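Local coordinates for protein endonuclease V (PDB 3GA2) that probably takes part in DNA repair by nicking double-stranded DNA at the second phosphodiester bond 3' to a deoxyinosine, with magnesium as cofactor, at residues A[1-13]-A[129-141]. The protein carries 1 engineered substitution. Numbering follows the deposited sequence.
Sequences MKVFDVHKFDMKK and ATHAAFFLGKPTI
H131, in the first turn of helix 128-136, meets H7 rim to rim, its NE2 lying 3.0 Å from H7 CE1. A chi1 of -161°, CG trans to N, carries the imidazole out toward H7, and F93 packs against it edge-to-face. V6 CG2 settles 3.7 Å from F134 CB; a compact branched residue suits this niche beside the helix. F135 is the hub, since a flat phenylalanine ring can give a face to V6 and an edge to H7 at once. V6 CG2 sits over the centre of one face in a CH-pi contact, while the ring's edge points at the face of H7, planes at 69°, and F135 CZ comes within 3.6 Å of F9 CZ, those rings nearly parallel but slid apart. A leucine here would probably leave the face of H7 without the aromatic edge it receives, F9 without its near-parallel neighbour and V6 CG2 without a ring to lie on. The cluster fastens the irregular N-terminal segment across helix 128-136, which joins strands 113-116 and 140-144 in the RNase H-like core. In the helix's last turn, F135 O accepts a hydrogen bond from F4 N (2.7 Å, 156° at the hydrogen). Leucine suits the apolar spot of L136, whose CD2 lies 4.0 Å from the selenomethionine methyl CE of M1, near F113 and F115. G137, just after the helix, has positive phi, easy for glycine, and any CB would collide with F4 CE1, 3.9 Å from G137 CA.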
loop_
_atom_site.group_PDB
_atom_site.type_symbol
_atom_site.label_atom_id
_atom_site.label_comp_id
_atom_site.label_asym_id
_atom_site.label_seq_id
_atom_site.Cartn_x
_atom_site.Cartn_y
_atom_site.Cartn_z
HETATM N N MSE A 1 15.150 -8.669 1.360
HETATM C CA MSE A 1 14.706 -10.089 1.314
HETATM C C MSE A 1 14.462 -10.549 -0.114
HETATM O O MSE A 1 14.448 -9.745 -1.048
HETATM C CB MSE A 1 13.427 -10.281 2.142
HETATM C CG MSE A 1 12.282 -9.353 1.783
HETATM SE SE MSE A 1 10.564 -9.916 2.555
HETATM C CE MSE A 1 9.477 -9.824 0.959
ATOM N N LYS A 2 14.283 -11.852 -0.278
ATOM C CA LYS A 2 14.030 -12.430 -1.591
ATOM C C LYS A 2 12.584 -12.157 -1.983
ATOM O O LYS A 2 11.710 -12.080 -1.125
ATOM C CB LYS A 2 14.275 -13.938 -1.550
ATOM C CG LYS A 2 15.677 -14.319 -1.114
ATOM C CD LYS A 2 16.713 -13.848 -2.114
ATOM C CE LYS A 2 16.568 -14.580 -3.439
ATOM N NZ LYS A 2 16.750 -16.048 -3.272
ATOM N N VAL A 3 12.340 -11.997 -3.277
ATOM C CA VAL A 3 10.991 -11.752 -3.775
ATOM C C VAL A 3 10.677 -12.712 -4.915
ATOM O O VAL A 3 11.586 -13.215 -5.581
ATOM C CB VAL A 3 10.824 -10.315 -4.306
ATOM C CG1 VAL A 3 10.982 -9.315 -3.178
ATOM C CG2 VAL A 3 11.839 -10.049 -5.411
ATOM N N PHE A 4 9.390 -12.968 -5.142
ATOM C CA PHE A 4 8.981 -13.860 -6.219
ATOM C C PHE A 4 8.946 -13.126 -7.549
ATOM O O PHE A 4 8.376 -12.045 -7.650
ATOM C CB PHE A 4 7.608 -14.464 -5.929
ATOM C CG PHE A 4 7.599 -15.402 -4.762
ATOM C CD1 PHE A 4 7.500 -14.917 -3.462
ATOM C CD2 PHE A 4 7.725 -16.774 -4.958
ATOM C CE1 PHE A 4 7.527 -15.787 -2.375
ATOM C CE2 PHE A 4 7.755 -17.648 -3.878
ATOM C CZ PHE A 4 7.655 -17.156 -2.584
ATOM N N ASP A 5 9.567 -13.718 -8.564
ATOM C CA ASP A 5 9.608 -13.122 -9.898
ATOM C C ASP A 5 8.290 -13.403 -10.615
ATOM O O ASP A 5 8.243 -14.181 -11.568
ATOM C CB ASP A 5 10.768 -13.713 -10.703
ATOM C CG ASP A 5 11.150 -12.854 -11.894
ATOM O OD1 ASP A 5 10.250 -12.440 -12.654
ATOM O OD2 ASP A 5 12.357 -12.598 -12.075
ATOM N N VAL A 6 7.221 -12.764 -10.149
ATOM C CA VAL A 6 5.894 -12.951 -10.726
ATOM C C VAL A 6 5.867 -12.700 -12.230
ATOM O O VAL A 6 5.498 -13.581 -13.003
ATOM C CB VAL A 6 4.864 -12.019 -10.060
ATOM C CG1 VAL A 6 3.477 -12.313 -10.598
ATOM C CG2 VAL A 6 4.903 -12.199 -8.550
ATOM N N HIS A 7 6.250 -11.494 -12.639
ATOM C CA HIS A 7 6.259 -11.148 -14.050
ATOM C C HIS A 7 7.220 -10.012 -14.363
ATOM O O HIS A 7 7.729 -9.337 -13.468
ATOM C CB HIS A 7 4.855 -10.748 -14.518
ATOM C CG HIS A 7 4.315 -9.522 -13.847
ATOM N ND1 HIS A 7 3.506 -9.577 -12.730
ATOM C CD2 HIS A 7 4.451 -8.209 -14.146
ATOM C CE1 HIS A 7 3.164 -8.353 -12.375
ATOM N NE2 HIS A 7 3.724 -7.503 -13.217
ATOM N N LYS A 8 7.448 -9.798 -15.653
ATOM C CA LYS A 8 8.342 -8.744 -16.108
ATOM C C LYS A 8 7.540 -7.471 -16.336
ATOM O O LYS A 8 6.311 -7.493 -16.325
ATOM C CB LYS A 8 9.024 -9.178 -17.406
ATOM C CG LYS A 8 8.044 -9.450 -18.535
ATOM C CD LYS A 8 8.488 -10.612 -19.403
ATOM C CE LYS A 8 7.398 -10.993 -20.396
ATOM N NZ LYS A 8 7.686 -12.285 -21.080
ATOM N N PHE A 9 8.239 -6.364 -16.544
ATOM C CA PHE A 9 7.580 -5.085 -16.774
ATOM C C PHE A 9 7.814 -4.598 -18.200
ATOM O O PHE A 9 8.343 -3.509 -18.409
ATOM C CB PHE A 9 8.100 -4.061 -15.765
ATOM C CG PHE A 9 7.783 -4.414 -14.341
ATOM C CD1 PHE A 9 6.551 -4.082 -13.785
ATOM C CD2 PHE A 9 8.689 -5.135 -13.573
ATOM C CE1 PHE A 9 6.228 -4.467 -12.486
ATOM C CE2 PHE A 9 8.376 -5.524 -12.278
ATOM C CZ PHE A 9 7.142 -5.190 -11.734
ATOM N N ASP A 10 7.415 -5.408 -19.179
ATOM C CA ASP A 10 7.587 -5.051 -20.587
ATOM C C ASP A 10 6.267 -4.710 -21.276
ATOM O O ASP A 10 6.216 -4.605 -22.503
ATOM C CB ASP A 10 8.256 -6.194 -21.354
ATOM C CG ASP A 10 9.597 -6.580 -20.777
ATOM O OD1 ASP A 10 10.478 -5.701 -20.645
ATOM O OD2 ASP A 10 9.779 -7.773 -20.460
HETATM N N MSE A 11 5.204 -4.542 -20.495
HETATM C CA MSE A 11 3.891 -4.219 -21.045
HETATM C C MSE A 11 3.934 -2.968 -21.922
HETATM O O MSE A 11 4.588 -1.985 -21.574
HETATM C CB MSE A 11 2.874 -3.998 -19.918
HETATM C CG MSE A 11 2.542 -5.226 -19.070
HETATM SE SE MSE A 11 3.962 -5.823 -17.893
HETATM C CE MSE A 11 4.333 -7.522 -18.730
ATOM N N LYS A 12 3.229 -3.007 -23.053
ATOM C CA LYS A 12 3.186 -1.865 -23.965
ATOM C C LYS A 12 1.802 -1.217 -23.963
ATOM O O LYS A 12 1.578 -0.217 -23.284
ATOM C CB LYS A 12 3.543 -2.293 -25.393
ATOM C CG LYS A 12 4.282 -3.615 -25.506
ATOM C CD LYS A 12 3.328 -4.725 -25.920
ATOM C CE LYS A 12 4.013 -6.077 -25.943
ATOM N NZ LYS A 12 3.077 -7.147 -26.381
ATOM N N LYS A 13 0.878 -1.789 -24.727
ATOM C CA LYS A 13 -0.481 -1.260 -24.810
ATOM C C LYS A 13 -1.287 -1.620 -23.564
ATOM O O LYS A 13 -0.877 -2.472 -22.778
ATOM C CB LYS A 13 -1.175 -1.805 -26.059
ATOM C CG LYS A 13 -1.097 -3.316 -26.207
ATOM C CD LYS A 13 -1.757 -3.775 -27.496
ATOM C CE LYS A 13 -1.593 -5.274 -27.697
ATOM N NZ LYS A 13 -0.160 -5.665 -27.827
ATOM N N ALA A 129 -1.251 -2.340 -3.372
ATOM C CA ALA A 129 -1.070 -3.195 -2.199
ATOM C C ALA A 129 -1.315 -4.670 -2.538
ATOM O O ALA A 129 -0.568 -5.553 -2.108
ATOM C CB ALA A 129 -2.003 -2.754 -1.066
ATOM N N THR A 130 -2.364 -4.933 -3.307
ATOM C CA THR A 130 -2.684 -6.299 -3.693
ATOM C C THR A 130 -1.643 -6.831 -4.679
ATOM O O THR A 130 -1.096 -7.923 -4.503
ATOM C CB THR A 130 -4.090 -6.376 -4.336
ATOM O OG1 THR A 130 -5.075 -5.986 -3.370
ATOM C CG2 THR A 130 -4.395 -7.798 -4.816
ATOM N N HIS A 131 -1.371 -6.038 -5.708
ATOM C CA HIS A 131 -0.413 -6.398 -6.741
ATOM C C HIS A 131 0.981 -6.691 -6.166
ATOM O O HIS A 131 1.595 -7.707 -6.499
ATOM C CB HIS A 131 -0.340 -5.268 -7.782
ATOM C CG HIS A 131 0.239 -5.687 -9.098
ATOM N ND1 HIS A 131 0.133 -4.913 -10.237
ATOM C CD2 HIS A 131 0.936 -6.790 -9.459
ATOM C CE1 HIS A 131 0.740 -5.524 -11.238
ATOM N NE2 HIS A 131 1.236 -6.665 -10.794
ATOM N N ALA A 132 1.478 -5.806 -5.307
ATOM C CA ALA A 132 2.793 -5.995 -4.702
ATOM C C ALA A 132 2.873 -7.284 -3.883
ATOM O O ALA A 132 3.937 -7.894 -3.777
ATOM C CB ALA A 132 3.138 -4.798 -3.818
ATOM N N ALA A 133 1.750 -7.699 -3.309
ATOM C CA ALA A 133 1.726 -8.904 -2.486
ATOM C C ALA A 133 2.285 -10.126 -3.203
ATOM O O ALA A 133 3.017 -10.914 -2.607
ATOM C CB ALA A 133 0.315 -9.186 -2.012
ATOM N N PHE A 134 1.946 -10.290 -4.477
ATOM C CA PHE A 134 2.442 -11.443 -5.214
ATOM C C PHE A 134 3.964 -11.470 -5.249
ATOM O O PHE A 134 4.571 -12.523 -5.070
ATOM C CB PHE A 134 1.881 -11.462 -6.636
ATOM C CG PHE A 134 0.389 -11.572 -6.691
ATOM C CD1 PHE A 134 -0.399 -10.440 -6.859
ATOM C CD2 PHE A 134 -0.231 -12.805 -6.553
ATOM C CE1 PHE A 134 -1.791 -10.533 -6.890
ATOM C CE2 PHE A 134 -1.622 -12.911 -6.583
ATOM C CZ PHE A 134 -2.401 -11.772 -6.751
ATOM N N PHE A 135 4.587 -10.317 -5.467
ATOM C CA PHE A 135 6.041 -10.264 -5.504
ATOM C C PHE A 135 6.659 -10.497 -4.128
ATOM O O PHE A 135 7.642 -11.226 -3.993
ATOM C CB PHE A 135 6.530 -8.919 -6.031
ATOM C CG PHE A 135 6.328 -8.724 -7.503
ATOM C CD1 PHE A 135 5.109 -8.278 -8.000
ATOM C CD2 PHE A 135 7.379 -8.939 -8.390
ATOM C CE1 PHE A 135 4.936 -8.041 -9.367
ATOM C CE2 PHE A 135 7.221 -8.707 -9.757
ATOM C CZ PHE A 135 5.994 -8.255 -10.247
ATOM N N LEU A 136 6.077 -9.872 -3.108
ATOM C CA LEU A 136 6.579 -9.985 -1.742
ATOM C C LEU A 136 6.296 -11.331 -1.083
ATOM O O LEU A 136 7.014 -11.742 -0.172
ATOM C CB LEU A 136 5.989 -8.870 -0.870
ATOM C CG LEU A 136 6.182 -7.418 -1.311
ATOM C CD1 LEU A 136 5.445 -6.480 -0.350
ATOM C CD2 LEU A 136 7.669 -7.078 -1.341
ATOM N N GLY A 137 5.252 -12.016 -1.536
ATOM C CA GLY A 137 4.905 -13.300 -0.942
ATOM C C GLY A 137 4.515 -13.136 0.524
ATOM O O GLY A 137 4.626 -14.064 1.323
ATOM N N LYS A 138 4.058 -11.941 0.882
ATOM C CA LYS A 138 3.657 -11.672 2.247
ATOM C C LYS A 138 2.294 -11.007 2.298
ATOM O O LYS A 138 1.820 -10.457 1.312
ATOM C CB LYS A 138 4.683 -10.760 2.933
ATOM C CG LYS A 138 6.065 -11.376 3.135
ATOM C CD LYS A 138 6.038 -12.526 4.147
ATOM C CE LYS A 138 7.450 -12.926 4.576
ATOM N NZ LYS A 138 7.448 -13.932 5.678
ATOM N N PRO A 139 1.625 -11.076 3.455
ATOM C CA PRO A 139 0.313 -10.437 3.572
ATOM C C PRO A 139 0.514 -8.923 3.417
ATOM O O PRO A 139 1.494 -8.368 3.926
ATOM C CB PRO A 139 -0.119 -10.795 4.991
ATOM C CG PRO A 139 0.546 -12.123 5.230
ATOM C CD PRO A 139 1.911 -11.925 4.624
ATOM N N THR A 140 -0.397 -8.260 2.716
ATOM C CA THR A 140 -0.300 -6.820 2.536
ATOM C C THR A 140 -1.639 -6.170 2.865
ATOM O O THR A 140 -2.690 -6.821 2.822
ATOM C CB THR A 140 0.109 -6.426 1.091
ATOM O OG1 THR A 140 -0.874 -6.901 0.161
ATOM C CG2 THR A 140 1.474 -7.019 0.736
ATOM N N ILE A 141 -1.590 -4.883 3.193
ATOM C CA ILE A 141 -2.776 -4.112 3.542
ATOM C C ILE A 141 -2.741 -2.780 2.814
ATOM O O ILE A 141 -1.682 -2.168 2.669
ATOM C CB ILE A 141 -2.842 -3.837 5.067
ATOM C CG1 ILE A 141 -2.957 -5.158 5.836
ATOM C CG2 ILE A 141 -4.042 -2.932 5.387
ATOM C CD1 ILE A 141 -2.764 -5.007 7.351
#